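Local coordinates for protein indole-3-pyruvate decarboxylase (Azospirillum brasilense, PDB 2NXW) that decarboxylates indole-3-pyruvate to indole-3-acetaldehyde in auxin biosynthesis, using thiamine diphosphate and a magnesium ion as cofactors, at residues Ala78-Ser83 and Val233-Leu238; Ala389-Leu394 and Lys525-Arg530. All coordinates share one frame; numbering follows the deposited sequence.

From the N terminus, the chain first builds the N-terminal thiamine-diphosphate-binding domain, where helix 68-82 ends in residues 78-83. Contact 1 closes when the chain returns, about 150 residues later, as helix 231-235 just after the first strand of the central domain's sheet, so it ties these two domains together. The chain then finishes the central domain and enters the C-terminal domain, where contact 2 joins the loop 389-394, leading into strand 395-398, to the end of helix 516-528. The two loops follow one another without nesting or crossing. The centres of contacts 1 and 2 lie about 26 Å apart, and contact 2 stays within the C-terminal domain, near the surface.

Contact 1. Residues Ala78-Ser83 and Val233-Leu238; sequences AARYSS and VRRYGL
Arg80 and Arg235 meet where the guanidinium of Arg235 turns a face to the aliphatic stem of Arg80: NH2 of Arg235 sits 3.9 Å from CG of Arg80, and the two guanidinium planes are turned 47° apart. Arg80 runs out extended from CG to NE, while Arg235 starts away from the helix 68-82 end and folds back at chi2 (-65°), which brings its guanidinium over to Arg80. The like charges are close, NE of Arg80 lying 4.1 Å from NH2 of Arg235, but Arg80 makes salt bridges with Asp76 and Glu109, and Arg235 donates to the backbone carbonyls of Lys110 and of the shared Glu109. The two carboxylates probably offset the repulsion.

At the end of helix 68-82, Ser83 points its CB toward the other segment, and water fills in around it. One water takes a hydrogen from NH1 of Arg235 (2.8 Å), gives one to the Arg80 carbonyl and bonds OG of Ser83 at 2.8 Å. A second joins the same OG to O of Arg234, donating to that carbonyl at 2.6 Å, and a third links the carbonyls of Ser83 and Arg235. A Schellman motif with Gly237 at C-prime ends helix 231-235. The contact sets the two helix C-terminal ends together, with helix 427-437 packed on Ala78 and Tyr81 and helix 337-346 against Leu238.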
loop_
_atom_site.group_PDB
_atom_site.type_symbol
_atom_site.label_atom_id
_atom_site.label_comp_id
_atom_site.label_asym_id
_atom_site.label_seq_id
_atom_site.Cartn_x
_atom_site.Cartn_y
_atom_site.Cartn_z
ATOM N N ALA A 78 -14.714 30.581 -4.014
ATOM C CA ALA A 78 -15.090 31.261 -5.254
ATOM C C ALA A 78 -15.759 30.273 -6.206
ATOM O O ALA A 78 -16.749 30.603 -6.880
ATOM C CB ALA A 78 -13.863 31.876 -5.904
ATOM N N ALA A 79 -15.233 29.054 -6.252
ATOM C CA ALA A 79 -15.800 28.025 -7.116
ATOM C C ALA A 79 -17.211 27.697 -6.649
ATOM O O ALA A 79 -18.143 27.615 -7.446
ATOM C CB ALA A 79 -14.930 26.768 -7.078
ATOM N N ARG A 80 -17.376 27.525 -5.343
ATOM C CA ARG A 80 -18.682 27.198 -4.797
ATOM C C ARG A 80 -19.674 28.333 -4.986
ATOM O O ARG A 80 -20.845 28.094 -5.279
ATOM C CB ARG A 80 -18.565 26.903 -3.300
ATOM C CG ARG A 80 -17.716 25.702 -2.975
ATOM C CD ARG A 80 -17.786 25.373 -1.485
ATOM N NE ARG A 80 -16.689 24.506 -1.086
ATOM C CZ ARG A 80 -16.712 23.703 -0.028
ATOM N NH1 ARG A 80 -17.795 23.639 0.738
ATOM N NH2 ARG A 80 -15.640 22.992 0.281
ATOM N N TYR A 81 -19.210 29.566 -4.814
ATOM C CA TYR A 81 -20.090 30.716 -4.916
ATOM C C TYR A 81 -20.782 30.832 -6.267
ATOM O O TYR A 81 -21.987 31.083 -6.331
ATOM C CB TYR A 81 -19.312 32.008 -4.635
ATOM C CG TYR A 81 -20.209 33.223 -4.486
ATOM C CD1 TYR A 81 -20.772 33.555 -3.250
ATOM C CD2 TYR A 81 -20.542 34.007 -5.592
ATOM C CE1 TYR A 81 -21.650 34.641 -3.118
ATOM C CE2 TYR A 81 -21.417 35.089 -5.472
ATOM C CZ TYR A 81 -21.968 35.399 -4.232
ATOM O OH TYR A 81 -22.853 36.445 -4.106
ATOM N N SER A 82 -20.018 30.631 -7.336
ATOM C CA SER A 82 -20.547 30.762 -8.694
ATOM C C SER A 82 -20.684 29.448 -9.462
ATOM O O SER A 82 -20.961 29.468 -10.668
ATOM C CB SER A 82 -19.653 31.723 -9.484
ATOM O OG SER A 82 -19.604 33.005 -8.876
ATOM N N SER A 83 -20.510 28.320 -8.778
ATOM C CA SER A 83 -20.580 26.985 -9.392
ATOM C C SER A 83 -19.714 26.952 -10.644
ATOM O O SER A 83 -20.147 26.545 -11.723
ATOM C CB SER A 83 -22.032 26.604 -9.728
ATOM O OG SER A 83 -22.788 26.424 -8.533
ATOM N N VAL A 233 -26.122 18.347 -7.943
ATOM C CA VAL A 233 -27.207 19.104 -8.555
ATOM C C VAL A 233 -26.818 20.580 -8.553
ATOM O O VAL A 233 -27.037 21.293 -9.532
ATOM C CB VAL A 233 -28.526 18.909 -7.789
ATOM C CG1 VAL A 233 -29.612 19.854 -8.349
ATOM C CG2 VAL A 233 -28.988 17.448 -7.924
ATOM N N ARG A 234 -26.229 21.036 -7.454
ATOM C CA ARG A 234 -25.798 22.428 -7.387
ATOM C C ARG A 234 -24.566 22.657 -8.261
ATOM O O ARG A 234 -24.518 23.603 -9.048
ATOM C CB ARG A 234 -25.461 22.832 -5.950
ATOM C CG ARG A 234 -25.129 24.314 -5.833
ATOM C CD ARG A 234 -24.391 24.640 -4.556
ATOM N NE ARG A 234 -25.096 24.177 -3.368
ATOM C CZ ARG A 234 -26.286 24.617 -2.976
ATOM N NH1 ARG A 234 -26.921 25.542 -3.682
ATOM N NH2 ARG A 234 -26.834 24.132 -1.873
ATOM N N ARG A 235 -23.568 21.786 -8.135
ATOM C CA ARG A 235 -22.333 21.965 -8.899
ATOM C C ARG A 235 -22.554 22.025 -10.407
ATOM O O ARG A 235 -21.934 22.843 -11.096
ATOM C CB ARG A 235 -21.339 20.846 -8.576
ATOM C CG ARG A 235 -20.888 20.796 -7.111
ATOM C CD ARG A 235 -20.091 22.029 -6.679
ATOM N NE ARG A 235 -19.553 21.832 -5.331
ATOM C CZ ARG A 235 -19.956 22.479 -4.240
ATOM N NH1 ARG A 235 -20.911 23.400 -4.308
ATOM N NH2 ARG A 235 -19.419 22.178 -3.065
ATOM N N TYR A 236 -23.450 21.184 -10.911
ATOM C CA TYR A 236 -23.708 21.126 -12.344
ATOM C C TYR A 236 -24.825 22.039 -12.857
ATOM O O TYR A 236 -25.220 21.964 -14.028
ATOM C CB TYR A 236 -23.956 19.670 -12.758
ATOM C CG TYR A 236 -22.766 18.763 -12.482
ATOM C CD1 TYR A 236 -21.463 19.200 -12.738
ATOM C CD2 TYR A 236 -22.938 17.482 -11.958
ATOM C CE1 TYR A 236 -20.357 18.392 -12.476
ATOM C CE2 TYR A 236 -21.828 16.651 -11.690
ATOM C CZ TYR A 236 -20.544 17.122 -11.953
ATOM O OH TYR A 236 -19.451 16.330 -11.698
ATOM N N GLY A 237 -25.330 22.905 -11.985
ATOM C CA GLY A 237 -26.380 23.827 -12.389
ATOM C C GLY A 237 -27.658 23.159 -12.863
ATOM O O GLY A 237 -28.283 23.602 -13.826
ATOM N N LEU A 238 -28.063 22.104 -12.170
ATOM C CA LEU A 238 -29.261 21.358 -12.533
ATOM C C LEU A 238 -30.504 21.674 -11.695
ATOM O O LEU A 238 -31.469 20.922 -11.730
ATOM C CB LEU A 238 -28.962 19.864 -12.425
ATOM C CG LEU A 238 -27.883 19.376 -13.387
ATOM C CD1 LEU A 238 -27.553 17.916 -13.106
ATOM C CD2 LEU A 238 -28.394 19.551 -14.821
HETATM O O HOH W 1 -21.596 25.424 -6.176
HETATM O O HOH W 2 -25.566 26.004 -9.405
HETATM O O HOH W 3 -22.459 24.675 -13.128
#

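Contact 2. Residues Ala389-Leu394 and Lys525-Arg530; sequences AGQEPL and KAFATR
Phe527 carries this contact from the last turn of helix 516-528, reaching across to Gln391 and Leu394 of the loop after helix 376-388. Before it, the carbonyl of Lys525 receives the hydroxyl of Thr529, with OG1 of Thr529 2.7 Å from O of Lys525. Ala526 turns inward onto strands 470-475 and 534-539, and its carbonyl is also held by Arg442.

Phe527 itself points toward the loop, and its ring is met from two directions. The side-chain amide of Gln391 lies over one face, displaced toward the rim, its plane inclined 32° to the ring; CD of Gln391 is 3.4 Å from CE1 of Phe527. The bend at chi2 (-140°) of Gln391 lays the amide there, with CG anti to the backbone N. Leu394 comes at the ring obliquely, its CD1 3.6 Å from CE1 of Phe527. Arg386, on helix 376-388, and Ile470 also touch Phe527. With an alanine here the ring would be gone, and the Gln391 amide is likely to lose the surface it lies on and the Leu394 methyl its aromatic neighbour.

Past Phe527, N of Thr529 bonds back to O of Ala526 at 3.2 Å as the helix gives out. Arg530 then turns to a salt bridge with Asp468. The Thr529 bonds thus turn back into the helix end and Arg530 goes to Asp468, so neither reaches the loop; between the two segments the contact probably rests on van der Waals packing, with the amide lying inclined over the ring face.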
loop_
_atom_site.group_PDB
_atom_site.type_symbol
_atom_site.label_atom_id
_atom_site.label_comp_id
_atom_site.label_asym_id
_atom_site.label_seq_id
_atom_site.Cartn_x
_atom_site.Cartn_y
_atom_site.Cartn_z
ATOM N N ALA A 389 -36.894 41.688 10.112
ATOM C CA ALA A 389 -37.196 43.113 10.153
ATOM C C ALA A 389 -36.986 43.771 8.788
ATOM O O ALA A 389 -37.213 44.970 8.638
ATOM C CB ALA A 389 -36.339 43.807 11.211
ATOM N N GLY A 390 -36.537 43.001 7.798
ATOM C CA GLY A 390 -36.359 43.574 6.475
ATOM C C GLY A 390 -35.005 43.470 5.796
ATOM O O GLY A 390 -34.879 43.819 4.620
ATOM N N GLN A 391 -33.988 43.000 6.510
ATOM C CA GLN A 391 -32.668 42.878 5.902
ATOM C C GLN A 391 -32.612 41.695 4.947
ATOM O O GLN A 391 -33.007 40.586 5.298
ATOM C CB GLN A 391 -31.592 42.687 6.979
ATOM C CG GLN A 391 -30.198 42.514 6.398
ATOM C CD GLN A 391 -29.385 41.466 7.134
ATOM O OE1 GLN A 391 -28.901 40.497 6.526
ATOM N NE2 GLN A 391 -29.228 41.648 8.434
ATOM N N GLU A 392 -32.133 41.926 3.729
ATOM C CA GLU A 392 -31.994 40.832 2.779
ATOM C C GLU A 392 -30.894 39.945 3.370
ATOM O O GLU A 392 -29.828 40.436 3.734
ATOM C CB GLU A 392 -31.554 41.363 1.416
ATOM C CG GLU A 392 -31.388 40.281 0.376
ATOM N N PRO A 393 -31.145 38.634 3.482
ATOM C CA PRO A 393 -30.137 37.728 4.047
ATOM C C PRO A 393 -28.812 37.714 3.294
ATOM O O PRO A 393 -28.768 37.909 2.076
ATOM C CB PRO A 393 -30.817 36.359 3.986
ATOM C CG PRO A 393 -32.286 36.682 4.004
ATOM C CD PRO A 393 -32.359 37.892 3.099
ATOM N N LEU A 394 -27.732 37.483 4.030
ATOM C CA LEU A 394 -26.408 37.390 3.426
ATOM C C LEU A 394 -26.039 35.922 3.303
ATOM O O LEU A 394 -26.571 35.073 4.029
ATOM C CB LEU A 394 -25.344 38.058 4.308
ATOM C CG LEU A 394 -25.460 39.548 4.649
ATOM C CD1 LEU A 394 -24.162 40.026 5.293
ATOM C CD2 LEU A 394 -25.741 40.342 3.369
ATOM N N LYS A 525 -24.621 47.800 14.253
ATOM C CA LYS A 525 -23.527 48.692 13.866
ATOM C C LYS A 525 -22.707 48.086 12.729
ATOM O O LYS A 525 -22.317 48.777 11.780
ATOM C CB LYS A 525 -22.623 48.988 15.066
ATOM C CG LYS A 525 -21.542 50.018 14.779
ATOM N N ALA A 526 -22.453 46.784 12.810
ATOM C CA ALA A 526 -21.675 46.124 11.775
ATOM C C ALA A 526 -22.369 46.238 10.425
ATOM O O ALA A 526 -21.732 46.576 9.420
ATOM C CB ALA A 526 -21.462 44.641 12.135
ATOM N N PHE A 527 -23.665 45.942 10.390
ATOM C CA PHE A 527 -24.413 46.032 9.143
ATOM C C PHE A 527 -24.502 47.463 8.634
ATOM O O PHE A 527 -24.550 47.694 7.427
ATOM C CB PHE A 527 -25.817 45.460 9.321
ATOM C CG PHE A 527 -25.906 44.004 9.018
ATOM C CD1 PHE A 527 -26.080 43.563 7.707
ATOM C CD2 PHE A 527 -25.781 43.065 10.036
ATOM C CE1 PHE A 527 -26.127 42.206 7.413
ATOM C CE2 PHE A 527 -25.828 41.698 9.748
ATOM C CZ PHE A 527 -26.002 41.272 8.435
ATOM N N ALA A 528 -24.520 48.424 9.545
ATOM C CA ALA A 528 -24.627 49.822 9.136
ATOM C C ALA A 528 -23.309 50.405 8.655
ATOM O O ALA A 528 -23.278 51.507 8.102
ATOM C CB ALA A 528 -25.156 50.647 10.296
ATOM N N THR A 529 -22.225 49.658 8.843
ATOM C CA THR A 529 -20.891 50.136 8.512
ATOM C C THR A 529 -20.155 49.320 7.454
ATOM O O THR A 529 -19.582 48.276 7.755
ATOM C CB THR A 529 -20.008 50.161 9.786
ATOM O OG1 THR A 529 -20.736 50.780 10.859
ATOM C CG2 THR A 529 -18.728 50.945 9.546
ATOM N N ARG A 530 -20.175 49.796 6.214
ATOM C CA ARG A 530 -19.464 49.118 5.142
ATOM C C ARG A 530 -18.152 49.858 4.895
ATOM O O ARG A 530 -17.918 50.925 5.475
ATOM C CB ARG A 530 -20.325 49.081 3.877
ATOM C CG ARG A 530 -21.500 48.123 4.023
ATOM C CD ARG A 530 -21.957 47.563 2.684
ATOM N NE ARG A 530 -20.961 46.669 2.093
ATOM C CZ ARG A 530 -21.184 45.898 1.031
ATOM N NH1 ARG A 530 -22.376 45.904 0.436
ATOM N NH2 ARG A 530 -20.216 45.121 0.560
#